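Local coordinates for protein putative glucoamylase (Bacteroides caccae ATCC 43185, PDB 4QT9) that probably hydrolyses glycosidic bonds in alpha-glucans, as a putative glucoamylase with an alpha/alpha toroid fold, at residues H242-I247 against T292-A297. Numbering follows the deposited sequence.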
# COMPACT_ATOMS: atom_id res chain seq x y z
N HIS A 242 10.36 20.95 9.47
CA HIS A 242 9.52 21.45 10.56
C HIS A 242 9.42 20.39 11.66
O HIS A 242 9.67 19.20 11.41
CB HIS A 242 8.11 21.85 10.06
CG HIS A 242 7.37 20.72 9.43
ND1 HIS A 242 7.75 20.20 8.21
CD2 HIS A 242 6.31 20.02 9.90
CE1 HIS A 242 6.92 19.20 7.97
NE2 HIS A 242 6.02 19.07 8.94
N LYS A 243 9.04 20.81 12.86
CA LYS A 243 8.91 19.93 14.01
C LYS A 243 7.45 19.64 14.29
O LYS A 243 6.59 20.51 14.15
CB LYS A 243 9.57 20.56 15.24
CG LYS A 243 11.08 20.74 15.11
CD LYS A 243 11.88 19.60 15.73
CE LYS A 243 12.12 19.76 17.22
NZ LYS A 243 13.13 20.80 17.53
N VAL A 244 7.17 18.38 14.63
CA VAL A 244 5.84 17.88 14.99
C VAL A 244 6.07 16.98 16.19
O VAL A 244 6.91 16.09 16.11
CB VAL A 244 5.07 17.14 13.85
CG1 VAL A 244 3.63 16.82 14.29
CG2 VAL A 244 5.05 17.92 12.54
N GLU A 245 5.39 17.25 17.33
CA GLU A 245 5.50 16.47 18.58
C GLU A 245 6.99 16.43 19.06
O GLU A 245 7.43 15.43 19.62
CB GLU A 245 4.93 15.03 18.40
CG GLU A 245 3.44 14.91 18.06
CD GLU A 245 2.45 15.42 19.10
OE1 GLU A 245 2.60 15.09 20.30
OE2 GLU A 245 1.50 16.14 18.70
N GLY A 246 7.73 17.51 18.79
CA GLY A 246 9.15 17.66 19.14
C GLY A 246 10.08 16.85 18.26
O GLY A 246 11.27 16.76 18.55
N ILE A 247 9.56 16.28 17.14
CA ILE A 247 10.31 15.43 16.21
C ILE A 247 10.46 16.15 14.88
O ILE A 247 9.52 16.76 14.39
CB ILE A 247 9.64 14.02 16.06
CG1 ILE A 247 9.60 13.29 17.42
CG2 ILE A 247 10.36 13.15 14.99
CD1 ILE A 247 8.48 12.37 17.63
N THR A 292 6.66 7.86 11.88
CA THR A 292 6.14 6.81 12.77
C THR A 292 6.24 7.31 14.20
O THR A 292 5.28 7.19 14.98
CB THR A 292 6.91 5.46 12.58
OG1 THR A 292 6.83 5.04 11.22
CG2 THR A 292 6.37 4.35 13.45
N LEU A 293 7.40 7.92 14.54
CA LEU A 293 7.63 8.38 15.90
C LEU A 293 6.71 9.54 16.28
O LEU A 293 6.24 9.58 17.42
CB LEU A 293 9.08 8.70 16.16
CG LEU A 293 10.00 7.47 16.13
CD1 LEU A 293 11.45 7.89 16.18
CD2 LEU A 293 9.68 6.51 17.25
N VAL A 294 6.37 10.41 15.30
CA VAL A 294 5.42 11.51 15.48
C VAL A 294 4.03 10.93 15.82
O VAL A 294 3.37 11.39 16.74
CB VAL A 294 5.36 12.43 14.23
CG1 VAL A 294 4.07 13.26 14.20
CG2 VAL A 294 6.58 13.34 14.15
N ASN A 295 3.61 9.90 15.07
CA ASN A 295 2.33 9.21 15.22
C ASN A 295 2.19 8.64 16.63
O ASN A 295 1.19 8.89 17.29
CB ASN A 295 2.22 8.09 14.17
CG ASN A 295 0.80 7.71 13.88
OD1 ASN A 295 0.16 7.00 14.66
ND2 ASN A 295 0.25 8.28 12.81
N ARG A 296 3.23 7.91 17.08
CA ARG A 296 3.32 7.28 18.39
C ARG A 296 3.34 8.36 19.50
O ARG A 296 2.61 8.22 20.49
CB ARG A 296 4.59 6.40 18.43
CG ARG A 296 4.85 5.74 19.79
CD ARG A 296 6.17 5.02 19.81
NE ARG A 296 6.47 4.46 21.13
CZ ARG A 296 7.15 5.09 22.07
NH1 ARG A 296 7.60 6.32 21.86
NH2 ARG A 296 7.37 4.52 23.24
N ALA A 297 4.15 9.42 19.32
CA ALA A 297 4.25 10.51 20.30
C ALA A 297 2.90 11.15 20.52
O ALA A 297 2.55 11.39 21.67
CB ALA A 297 5.26 11.55 19.83
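Val294 of the helix sets its two methyls against the end of a beta hairpin, facing Val244 and Ile247. Its CG1, anti to the backbone N (chi1 160°), meets Val244 CG1 at 3.6 Å, and the two valine side chains cross at about a right angle. Its CG2 has Ile247 CB at 3.7 Å, and here the side chains slide past each other in opposite directions. CG2 also approaches the carbonyl oxygen Val244 O at 3.4 Å, an oxygen already bonded to Ile247 N across the type I' turn from Val244 to Ile247.

A second set of contacts involves Leu293 and Ala297, one helical turn apart and on either side of Val294 in sequence. Ile247 CD1 reaches the helix surface, 4.0 Å from Ala297 CB and 3.6 Å from the backbone atom Leu293 O. Ala297 CB, in turn, packs against Glu245 CB at 3.8 Å, where the turn residue offers the aliphatic base of its side chain; its CG lies 3.8 Å from Val294 O.

The polar end of Glu245 is engaged further along the same helix, where OE2 forms a salt bridge with Arg301. A bend at chi2 (-63°) carries CD away from an extended path.

An alanine in place of Val294 would remove both methyls and would probably open a gap between the helix and the pair Val244 and Ile247, leaving the hairpin end less firmly seated.

No hydrogen bond joins the two segments, and the summed buried surface is just 281 Å². The turn end of the two-stranded hairpin 239-251 therefore rests on helix 284-301 at the protein's periphery mainly through apolar packing, supplemented by the salt bridge from Glu245 to Arg301.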